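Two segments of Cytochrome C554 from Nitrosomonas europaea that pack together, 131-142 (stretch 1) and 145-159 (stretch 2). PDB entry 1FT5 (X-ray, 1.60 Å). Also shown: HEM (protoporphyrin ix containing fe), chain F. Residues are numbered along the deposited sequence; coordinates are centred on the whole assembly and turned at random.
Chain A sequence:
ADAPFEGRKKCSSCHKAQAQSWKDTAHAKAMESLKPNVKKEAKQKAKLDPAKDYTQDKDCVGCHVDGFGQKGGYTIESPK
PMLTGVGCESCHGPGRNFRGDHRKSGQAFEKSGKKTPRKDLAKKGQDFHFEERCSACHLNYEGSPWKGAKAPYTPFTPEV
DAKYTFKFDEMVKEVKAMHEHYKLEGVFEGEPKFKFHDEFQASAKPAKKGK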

ATOM      1  N   GLU A 131      -0.945   6.454   8.038  1.00 14.56           N
ATOM      2  CA  GLU A 131      -0.934   7.840   7.596  1.00 16.19           C
ATOM      3  C   GLU A 131       0.367   8.329   7.028  1.00 17.45           C
ATOM      4  O   GLU A 131       0.335   8.925   5.942  1.00 16.31           O
ATOM      5  CB  GLU A 131      -1.403   8.792   8.688  1.00 18.08           C
ATOM      6  CG  GLU A 131      -1.687  10.150   8.092  1.00 21.24           C
ATOM      7  CD  GLU A 131      -2.437  11.088   9.013  1.00 26.01           C
ATOM      8  OE1 GLU A 131      -2.800  10.711  10.161  1.00 22.80           O
ATOM      9  OE2 GLU A 131      -2.657  12.241   8.563  1.00 23.99           O
ATOM     10  N   GLU A 132       1.482   8.071   7.718  1.00 15.01           N
ATOM     11  CA  GLU A 132       2.780   8.519   7.193  1.00 14.94           C
ATOM     12  C   GLU A 132       3.053   7.887   5.841  1.00 17.97           C
ATOM     13  O   GLU A 132       3.517   8.568   4.918  1.00 16.76           O
ATOM     14  CB  GLU A 132       3.910   8.156   8.180  1.00 20.60           C
ATOM     15  CG  GLU A 132       5.153   9.033   8.086  1.00 31.60           C
ATOM     16  CD  GLU A 132       4.899  10.556   8.331  1.00 35.38           C
ATOM     17  OE1 GLU A 132       3.915  10.955   9.031  1.00 38.86           O
ATOM     18  OE2 GLU A 132       5.709  11.351   7.810  1.00 42.47           O
ATOM     19  N   ARG A 133       2.798   6.578   5.694  1.00 14.93           N
ATOM     20  CA  ARG A 133       3.027   5.951   4.406  1.00 11.76           C
ATOM     21  C   ARG A 133       2.189   6.541   3.282  1.00 15.47           C
ATOM     22  O   ARG A 133       2.707   6.794   2.183  1.00 15.35           O
ATOM     23  CB  ARG A 133       2.814   4.402   4.452  1.00 16.45           C
ATOM     24  CG  ARG A 133       3.969   3.717   5.136  1.00 19.31           C
ATOM     25  CD  ARG A 133       3.770   2.148   5.176  1.00 18.38           C
ATOM     26  NE  ARG A 133       4.695   1.637   6.159  1.00 19.85           N
ATOM     27  CZ  ARG A 133       5.968   1.418   5.884  1.00 16.56           C
ATOM     28  NH1 ARG A 133       6.371   1.677   4.631  1.00 20.60           N
ATOM     29  NH2 ARG A 133       6.816   1.037   6.849  1.00 21.12           N
ATOM     30  N   CYS A 134       0.901   6.787   3.530  1.00 14.39           N
ATOM     31  CA  CYS A 134       0.081   7.330   2.457  1.00 12.72           C
ATOM     32  C   CYS A 134       0.585   8.719   2.089  1.00 12.87           C
ATOM     33  O   CYS A 134       0.658   9.059   0.901  1.00 14.04           O
ATOM     34  CB  CYS A 134      -1.398   7.545   2.789  1.00 13.05           C
ATOM     35  SG  CYS A 134      -2.270   6.214   3.719  1.00 14.56           S
ATOM     36  N   SER A 135       0.984   9.442   3.138  1.00 14.30           N
ATOM     37  CA  SER A 135       1.433  10.839   2.971  1.00 12.51           C
ATOM     38  C   SER A 135       2.702  10.945   2.191  1.00 13.67           C
ATOM     39  O   SER A 135       2.866  11.928   1.423  1.00 16.68           O
ATOM     40  CB  SER A 135       1.652  11.470   4.332  1.00 14.96           C
ATOM     41  OG  SER A 135       0.407  11.507   5.050  1.00 16.57           O
ATOM     42  N   ALA A 136       3.624  10.012   2.374  1.00 13.29           N
ATOM     43  CA  ALA A 136       4.892  10.052   1.640  1.00 13.13           C
ATOM     44  C   ALA A 136       4.727  10.006   0.114  1.00 12.95           C
ATOM     45  O   ALA A 136       5.620  10.422  -0.637  1.00 14.05           O
ATOM     46  CB  ALA A 136       5.780   8.912   2.120  1.00 14.25           C
ATOM     47  N   CYS A 137       3.577   9.478  -0.351  1.00 13.98           N
ATOM     48  CA  CYS A 137       3.300   9.482  -1.777  1.00 12.88           C
ATOM     49  C   CYS A 137       2.297  10.637  -2.109  1.00 15.91           C
ATOM     50  O   CYS A 137       2.531  11.424  -3.036  1.00 16.45           O
ATOM     51  CB  CYS A 137       2.673   8.204  -2.244  1.00 15.13           C
ATOM     52  SG  CYS A 137       3.847   6.846  -2.010  1.00 12.77           S
ATOM     53  N   HIS A 138       1.219  10.742  -1.335  1.00 15.34           N
ATOM     54  CA  HIS A 138       0.150  11.664  -1.679  1.00 12.33           C
ATOM     55  C   HIS A 138       0.346  13.122  -1.289  1.00 14.46           C
ATOM     56  O   HIS A 138      -0.268  13.992  -1.909  1.00 18.13           O
ATOM     57  CB  HIS A 138      -1.147  11.152  -1.041  1.00 12.07           C
ATOM     58  CG  HIS A 138      -1.748  10.004  -1.760  1.00 10.79           C
ATOM     59  ND1 HIS A 138      -2.690  10.188  -2.741  1.00 12.08           N
ATOM     60  CD2 HIS A 138      -1.507   8.655  -1.693  1.00 10.27           C
ATOM     61  CE1 HIS A 138      -2.993   8.987  -3.255  1.00 14.75           C
ATOM     62  NE2 HIS A 138      -2.308   8.037  -2.648  1.00 12.51           N
ATOM     63  N   LEU A 139       1.188  13.366  -0.310  1.00 12.09           N
ATOM     64  CA  LEU A 139       1.374  14.754   0.177  1.00 14.72           C
ATOM     65  C   LEU A 139       2.814  15.164   0.004  1.00 15.64           C
ATOM     66  O   LEU A 139       3.296  16.097   0.682  1.00 16.13           O
ATOM     67  CB  LEU A 139       0.969  14.825   1.668  1.00 14.65           C
ATOM     68  CG  LEU A 139      -0.522  14.699   1.893  1.00 13.48           C
ATOM     69  CD1 LEU A 139      -0.806  14.721   3.468  1.00 15.01           C
ATOM     70  CD2 LEU A 139      -1.267  15.831   1.241  1.00 16.97           C
ATOM     71  N   ASN A 140       3.507  14.529  -0.952  1.00 14.28           N
ATOM     72  CA  ASN A 140       4.921  14.824  -1.150  1.00 13.58           C
ATOM     73  C   ASN A 140       5.064  15.816  -2.273  1.00 12.86           C
ATOM     74  O   ASN A 140       5.289  15.446  -3.432  1.00 13.83           O
ATOM     75  CB  ASN A 140       5.712  13.553  -1.486  1.00 13.89           C
ATOM     76  CG  ASN A 140       7.185  13.794  -1.399  1.00 15.70           C
ATOM     77  OD1 ASN A 140       7.664  14.191  -0.338  1.00 22.79           O
ATOM     78  ND2 ASN A 140       7.935  13.544  -2.472  1.00 18.98           N
ATOM     79  N   TYR A 141       4.850  17.093  -1.914  1.00 14.25           N
ATOM     80  CA  TYR A 141       4.996  18.186  -2.888  1.00 16.61           C
ATOM     81  C   TYR A 141       5.490  19.399  -2.170  1.00 16.08           C
ATOM     82  O   TYR A 141       5.423  19.484  -0.954  1.00 16.94           O
ATOM     83  CB  TYR A 141       3.705  18.505  -3.673  1.00 17.42           C
ATOM     84  CG  TYR A 141       2.471  18.727  -2.863  1.00 17.02           C
ATOM     85  CD1 TYR A 141       2.158  19.977  -2.357  1.00 20.30           C
ATOM     86  CD2 TYR A 141       1.604  17.667  -2.638  1.00 20.42           C
ATOM     87  CE1 TYR A 141       0.963  20.146  -1.626  1.00 20.44           C
ATOM     88  CE2 TYR A 141       0.474  17.819  -1.940  1.00 25.19           C
ATOM     89  CZ  TYR A 141       0.145  19.019  -1.438  1.00 22.42           C
ATOM     90  OH  TYR A 141      -1.068  19.069  -0.767  1.00 29.28           O
ATOM     91  N   GLU A 142       5.953  20.372  -2.964  1.00 15.64           N
ATOM     92  CA  GLU A 142       6.520  21.587  -2.369  1.00 18.05           C
ATOM     93  C   GLU A 142       5.505  22.355  -1.570  1.00 17.07           C
ATOM     94  O   GLU A 142       4.446  22.622  -2.069  1.00 16.41           O
ATOM     95  CB  GLU A 142       7.060  22.469  -3.502  1.00 22.95           C
ATOM     96  CG  GLU A 142       7.820  23.664  -2.951  1.00 29.99           C
ATOM     97  CD  GLU A 142       8.681  24.342  -3.994  1.00 37.84           C
ATOM     98  OE1 GLU A 142       8.667  23.869  -5.157  1.00 37.92           O
ATOM     99  OE2 GLU A 142       9.368  25.345  -3.635  1.00 37.65           O
ATOM    100  N   PRO A 145       1.464  20.422   3.490  1.00 20.13           N
ATOM    101  CA  PRO A 145       1.208  20.429   4.935  1.00 20.45           C
ATOM    102  C   PRO A 145       2.017  19.322   5.634  1.00 24.02           C
ATOM    103  O   PRO A 145       2.274  19.413   6.840  1.00 22.65           O
ATOM    104  CB  PRO A 145      -0.282  20.154   5.048  1.00 24.59           C
ATOM    105  CG  PRO A 145      -0.717  19.659   3.717  1.00 28.28           C
ATOM    106  CD  PRO A 145       0.218  20.281   2.727  1.00 17.31           C
ATOM    107  N   TRP A 146       2.396  18.295   4.883  1.00 23.16           N
ATOM    108  CA  TRP A 146       3.174  17.190   5.408  1.00 21.35           C
ATOM    109  C   TRP A 146       4.643  17.582   5.443  1.00 22.76           C
ATOM    110  O   TRP A 146       5.266  17.850   4.394  1.00 24.23           O
ATOM    111  CB  TRP A 146       2.954  15.958   4.526  1.00 20.08           C
ATOM    112  CG  TRP A 146       3.667  14.706   5.027  1.00 24.16           C
ATOM    113  CD1 TRP A 146       3.440  14.079   6.207  1.00 23.17           C
ATOM    114  CD2 TRP A 146       4.720  13.985   4.378  1.00 20.71           C
ATOM    115  NE1 TRP A 146       4.290  13.010   6.346  1.00 26.99           N
ATOM    116  CE2 TRP A 146       5.092  12.928   5.239  1.00 25.05           C
ATOM    117  CE3 TRP A 146       5.398  14.117   3.147  1.00 22.96           C
ATOM    118  CZ2 TRP A 146       6.111  12.017   4.918  1.00 25.54           C
ATOM    119  CZ3 TRP A 146       6.416  13.205   2.828  1.00 24.58           C
ATOM    120  CH2 TRP A 146       6.760  12.171   3.716  1.00 23.33           C
ATOM    121  N   LYS A 147       5.228  17.571   6.638  1.00 25.70           N
ATOM    122  CA  LYS A 147       6.600  18.041   6.719  1.00 29.61           C
ATOM    123  C   LYS A 147       7.713  17.124   6.294  1.00 28.22           C
ATOM    124  O   LYS A 147       8.892  17.510   6.325  1.00 29.58           O
ATOM    125  CB  LYS A 147       6.824  18.629   8.103  1.00 34.52           C
ATOM    126  CG  LYS A 147       6.085  19.978   8.246  1.00 37.40           C
ATOM    127  CD  LYS A 147       6.143  20.816   6.918  1.00 36.66           C
ATOM    128  CE  LYS A 147       6.050  22.312   7.174  1.00 41.31           C
ATOM    129  NZ  LYS A 147       7.246  23.091   6.719  1.00 42.38           N
ATOM    130  N   GLY A 148       7.365  15.918   5.835  1.00 24.80           N
ATOM    131  CA  GLY A 148       8.421  15.039   5.347  1.00 23.54           C
ATOM    132  C   GLY A 148       8.685  15.245   3.856  1.00 27.25           C
ATOM    133  O   GLY A 148       9.542  14.585   3.271  1.00 25.22           O
ATOM    134  N   ALA A 149       8.034  16.233   3.247  1.00 19.61           N
ATOM    135  CA  ALA A 149       8.175  16.372   1.781  1.00 20.50           C
ATOM    136  C   ALA A 149       9.550  16.671   1.261  1.00 22.80           C
ATOM    137  O   ALA A 149      10.236  17.545   1.804  1.00 24.95           O
ATOM    138  CB  ALA A 149       7.182  17.434   1.261  1.00 23.23           C
ATOM    139  N   LYS A 150       9.960  15.948   0.220  1.00 23.84           N
ATOM    140  CA  LYS A 150      11.247  16.144  -0.423  1.00 23.83           C
ATOM    141  C   LYS A 150      11.178  15.527  -1.800  1.00 23.12           C
ATOM    142  O   LYS A 150      10.458  14.541  -2.023  1.00 21.79           O
ATOM    143  CB  LYS A 150      12.388  15.511   0.380  1.00 28.03           C
ATOM    144  CG  LYS A 150      12.617  14.062   0.070  1.00 33.16           C
ATOM    145  CD  LYS A 150      11.619  13.184   0.831  1.00 37.76           C
ATOM    146  CE  LYS A 150      10.445  12.691  -0.017  1.00 37.11           C
ATOM    147  NZ  LYS A 150       9.464  11.983   0.827  1.00 40.04           N
ATOM    148  N   ALA A 151      11.926  16.112  -2.729  1.00 21.27           N
ATOM    149  CA  ALA A 151      11.931  15.658  -4.103  1.00 22.66           C
ATOM    150  C   ALA A 151      12.410  14.238  -4.249  1.00 20.25           C
ATOM    151  O   ALA A 151      13.191  13.743  -3.422  1.00 22.36           O
ATOM    152  CB  ALA A 151      12.812  16.587  -4.966  1.00 24.13           C
ATOM    153  N   PRO A 152      11.947  13.547  -5.322  1.00 17.48           N
ATOM    154  CA  PRO A 152      11.018  14.016  -6.368  1.00 15.85           C
ATOM    155  C   PRO A 152       9.590  14.126  -5.856  1.00 16.75           C
ATOM    156  O   PRO A 152       9.117  13.315  -5.072  1.00 16.09           O
ATOM    157  CB  PRO A 152      11.141  12.988  -7.497  1.00 16.98           C
ATOM    158  CG  PRO A 152      11.684  11.765  -6.839  1.00 19.60           C
ATOM    159  CD  PRO A 152      12.400  12.146  -5.540  1.00 18.11           C
ATOM    160  N   TYR A 153       8.903  15.187  -6.280  1.00 13.99           N
ATOM    161  CA  TYR A 153       7.526  15.458  -5.868  1.00 13.00           C
ATOM    162  C   TYR A 153       6.494  14.876  -6.799  1.00 14.39           C
ATOM    163  O   TYR A 153       6.781  14.629  -7.991  1.00 15.50           O
ATOM    164  CB  TYR A 153       7.295  16.999  -5.860  1.00 14.13           C
ATOM    165  CG  TYR A 153       8.178  17.705  -4.896  1.00 16.47           C
ATOM    166  CD1 TYR A 153       8.984  18.777  -5.332  1.00 22.92           C
ATOM    167  CD2 TYR A 153       8.221  17.348  -3.567  1.00 16.65           C
ATOM    168  CE1 TYR A 153       9.800  19.466  -4.431  1.00 22.79           C
ATOM    169  CE2 TYR A 153       9.049  18.040  -2.637  1.00 20.45           C
ATOM    170  CZ  TYR A 153       9.819  19.098  -3.095  1.00 24.10           C
ATOM    171  OH  TYR A 153      10.572  19.838  -2.179  1.00 27.99           O
ATOM    172  N   THR A 154       5.285  14.667  -6.266  1.00 13.53           N
ATOM    173  CA  THR A 154       4.230  14.210  -7.134  1.00 15.50           C
ATOM    174  C   THR A 154       3.820  15.384  -8.046  1.00 15.13           C
ATOM    175  O   THR A 154       3.719  16.553  -7.581  1.00 15.50           O
ATOM    176  CB  THR A 154       2.957  13.762  -6.348  1.00 13.90           C
ATOM    177  OG1 THR A 154       1.945  13.486  -7.313  1.00 14.25           O
ATOM    178  CG2 THR A 154       2.469  14.847  -5.291  1.00 14.36           C
ATOM    179  N   PRO A 155       3.677  15.108  -9.347  1.00 14.74           N
ATOM    180  CA  PRO A 155       3.246  16.196 -10.246  1.00 13.62           C
ATOM    181  C   PRO A 155       1.766  16.517 -10.050  1.00 19.43           C
ATOM    182  O   PRO A 155       1.282  17.511 -10.610  1.00 17.55           O
ATOM    183  CB  PRO A 155       3.441  15.609 -11.656  1.00 16.98           C
ATOM    184  CG  PRO A 155       4.366  14.400 -11.521  1.00 17.83           C
ATOM    185  CD  PRO A 155       4.048  13.871 -10.098  1.00 14.85           C
ATOM    186  N   PHE A 156       1.032  15.632  -9.356  1.00 14.10           N
ATOM    187  CA  PHE A 156      -0.442  15.768  -9.233  1.00 14.12           C
ATOM    188  C   PHE A 156      -0.824  16.344  -7.910  1.00 14.46           C
ATOM    189  O   PHE A 156      -1.129  15.652  -6.939  1.00 16.64           O
ATOM    190  CB  PHE A 156      -1.110  14.355  -9.515  1.00 14.96           C
ATOM    191  CG  PHE A 156      -0.800  13.896 -10.910  1.00 15.24           C
ATOM    192  CD1 PHE A 156       0.339  13.105 -11.161  1.00 17.73           C
ATOM    193  CD2 PHE A 156      -1.547  14.366 -11.973  1.00 16.24           C
ATOM    194  CE1 PHE A 156       0.726  12.797 -12.428  1.00 19.11           C
ATOM    195  CE2 PHE A 156      -1.138  14.024 -13.323  1.00 16.82           C
ATOM    196  CZ  PHE A 156       0.019  13.223 -13.502  1.00 19.16           C
ATOM    197  N   THR A 157      -0.875  17.684  -7.914  1.00 16.76           N
ATOM    198  CA  THR A 157      -1.103  18.415  -6.676  1.00 15.98           C
ATOM    199  C   THR A 157      -2.378  19.237  -6.724  1.00 13.43           C
ATOM    200  O   THR A 157      -2.978  19.371  -7.786  1.00 15.44           O
ATOM    201  CB  THR A 157       0.001  19.432  -6.486  1.00 20.32           C
ATOM    202  OG1 THR A 157      -0.140  20.353  -7.570  1.00 18.09           O
ATOM    203  CG2 THR A 157       1.388  18.838  -6.610  1.00 19.69           C
ATOM    204  N   PRO A 158      -2.810  19.743  -5.570  1.00 16.23           N
ATOM    205  CA  PRO A 158      -4.046  20.575  -5.553  1.00 17.01           C
ATOM    206  C   PRO A 158      -3.961  21.741  -6.508  1.00 19.15           C
ATOM    207  O   PRO A 158      -4.992  22.181  -7.034  1.00 19.56           O
ATOM    208  CB  PRO A 158      -4.186  20.990  -4.082  1.00 17.67           C
ATOM    209  CG  PRO A 158      -3.564  19.828  -3.357  1.00 16.36           C
ATOM    210  CD  PRO A 158      -2.334  19.472  -4.215  1.00 14.03           C
ATOM    211  N   GLU A 159      -2.754  22.277  -6.743  1.00 18.54           N
ATOM    212  CA  GLU A 159      -2.627  23.357  -7.768  1.00 17.07           C
ATOM    213  C   GLU A 159      -3.069  22.897  -9.141  1.00 19.05           C
ATOM    214  O   GLU A 159      -3.705  23.641  -9.910  1.00 24.78           O
ATOM    215  CB  GLU A 159      -1.181  23.807  -7.960  1.00 26.42           C
ATOM    216  CG  GLU A 159      -0.721  24.670  -6.878  1.00 21.96           C
ATOM    217  CD  GLU A 159       0.701  25.142  -7.071  1.00 23.20           C
ATOM    218  OE1 GLU A 159       1.454  24.621  -7.962  1.00 24.08           O
ATOM    219  OE2 GLU A 159       1.096  26.049  -6.306  1.00 20.45           O
TER
HETATM  220  CHA HEM F 214      -1.016   9.722  -9.945  1.00 10.78           C
HETATM  221  CHB HEM F 214       2.263   9.969 -13.500  1.00 11.79           C
HETATM  222  CHC HEM F 214       5.744  10.908 -10.179  1.00 11.91           C
HETATM  223  CHD HEM F 214       2.444  10.232  -6.623  1.00 11.28           C
HETATM  224  C1A HEM F 214      -0.423   9.674 -11.235  1.00 10.98           C
HETATM  225  C2A HEM F 214      -1.149   9.599 -12.451  1.00 11.70           C
HETATM  226  C3A HEM F 214      -0.212   9.644 -13.474  1.00 13.38           C
HETATM  227  C4A HEM F 214       1.063   9.765 -12.801  1.00 14.03           C
HETATM  228  CMA HEM F 214      -0.430   9.645 -15.001  1.00 14.96           C
HETATM  229  CAA HEM F 214      -2.643   9.520 -12.558  1.00 11.89           C
HETATM  230  CBA HEM F 214      -3.307  10.892 -12.465  1.00 14.93           C
HETATM  231  CGA HEM F 214      -4.800  10.828 -12.766  1.00 17.51           C
HETATM  232  O1A HEM F 214      -5.313   9.754 -13.151  1.00 21.50           O
HETATM  233  O2A HEM F 214      -5.470  11.858 -12.565  1.00 18.08           O
HETATM  234  C1B HEM F 214       3.503  10.250 -12.888  1.00 11.09           C
HETATM  235  C2B HEM F 214       4.712  10.609 -13.602  1.00 13.97           C
HETATM  236  C3B HEM F 214       5.641  10.926 -12.684  1.00 12.36           C
HETATM  237  C4B HEM F 214       5.058  10.726 -11.383  1.00 10.78           C
HETATM  238  CMB HEM F 214       4.911  10.562 -15.096  1.00 14.70           C
HETATM  239  CAB HEM F 214       7.092  11.386 -12.897  1.00 15.90           C
HETATM  240  CBB HEM F 214       7.187  12.643 -13.794  1.00 15.71           C
HETATM  241  C1C HEM F 214       5.146  10.731  -8.899  1.00 12.05           C
HETATM  242  C2C HEM F 214       5.860  10.873  -7.649  1.00 11.45           C
HETATM  243  C3C HEM F 214       4.938  10.642  -6.638  1.00  9.98           C
HETATM  244  C4C HEM F 214       3.679  10.398  -7.314  1.00  9.61           C
HETATM  245  CMC HEM F 214       7.344  11.165  -7.476  1.00 11.64           C
HETATM  246  CAC HEM F 214       5.129  10.572  -5.151  1.00 10.99           C
HETATM  247  CBC HEM F 214       6.061  11.570  -4.460  1.00 13.52           C
HETATM  248  C1D HEM F 214       1.207  10.058  -7.233  1.00 12.75           C
HETATM  249  C2D HEM F 214      -0.022  10.027  -6.520  1.00 12.61           C
HETATM  250  C3D HEM F 214      -1.017   9.912  -7.465  1.00 12.16           C
HETATM  251  C4D HEM F 214      -0.360   9.850  -8.743  1.00 13.68           C
HETATM  252  CMD HEM F 214      -0.153  10.132  -4.996  1.00 13.08           C
HETATM  253  CAD HEM F 214      -2.506   9.874  -7.181  1.00 10.73           C
HETATM  254  CBD HEM F 214      -3.220  11.236  -7.286  1.00 12.53           C
HETATM  255  CGD HEM F 214      -4.693  11.119  -6.955  1.00 17.46           C
HETATM  256  O1D HEM F 214      -5.434  10.596  -7.789  1.00 23.09           O
HETATM  257  O2D HEM F 214      -5.084  11.556  -5.907  1.00 21.70           O
HETATM  258  NA  HEM F 214       0.967   9.723 -11.430  1.00 12.44           N
HETATM  259  NB  HEM F 214       3.704  10.323 -11.513  1.00 11.66           N
HETATM  260  NC  HEM F 214       3.820  10.367  -8.685  1.00 11.81           N
HETATM  261  ND  HEM F 214       1.028   9.932  -8.570  1.00 10.24           N
HETATM  262 FE   HEM F 214       2.437   9.790 -10.023  1.00 12.12          FE
HETATM  263  O   HOH W   1       8.247  10.566  -0.917  1.00 31.36           O
HETATM  264  O   HOH W   2      -1.525  13.787  -4.397  1.00 33.13           O

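A short helix and the loop that follows it are bound to an irregular, proline-rich segment through a mixed contact, in which one buried asparagine supplies most of the hydrogen bonds and W146 and Y141 are the two residues with the most surface covered by the other stretch. Together the two sides bury 827 Å². Stretch 1 is helical from E131 to H138, and L139 is the first residue to leave helical torsions. Stretch 2 contains no regular helix or strand; it makes a type I turn from W146 to A149 and then runs on in mostly extended conformations, passing a cis peptide bond before P152. The backbones come closest just beyond the helix, where the CA atoms of N140 and A149 are 4.6 Å apart and those of Y141 and Y153 4.8 Å.

N140 is the polar centre. A carboxamide offers a donor and an acceptor on one small group, so it can bond to a backbone much as another peptide would. Its OD1 accepts from K150 N at 2.9 Å, while its ND2 donates to K150 O at 2.7 Å, so that both polar backbone atoms of K150 are satisfied by one side chain. The lysine's own NZ adds a weak hydrogen bond to N140 OD1 at 3.1 Å. This amine also donates to a water, 2.6 Å from NZ, that in turn donates to A136 O at 2.6 Å, linking the loop to the helix. The backbone of N140 takes part as well: T154 N donates to N140 O at 2.9 Å with a nearly straight angle of 163°, and Y153 CA lies 3.3 Å from the same oxygen in a CA-H...O contact.

W146 points toward the helix and lays its indole against it. S135 CB sits over the five-membered ring, 3.6 Å from its centroid and close to the ring normal, and A136 CA covers the six-membered ring at 4.0 Å from the centroid. Small residues suit these positions because they let the flat ring approach the helix closely; A136 CB is 3.8 Å from W146 CH2. L139 extends the apolar patch, its CB 3.7 Å from W146 CB. The indole's polar atom lies at the edge, where NE1 donates to E132 OE2 at 2.6 Å. The carboxylate is a strong acceptor, although the 131° angle is well short of linear.

Beyond N140, Y141 lies among residues from both ends of stretch 2. T157 CB lies over one face of its ring and T154 CG2 approaches the edge, while P145 and P158 meet it obliquely, with P158 CD 3.7 Å from Y141 CZ. Rigid, apolar proline rings are well suited to packing against an aromatic side chain. The ring of Y153, by contrast, packs against backbone: its CD2 is 3.4 Å from Y141 CA, and Y141 C and E142 N lie over one face.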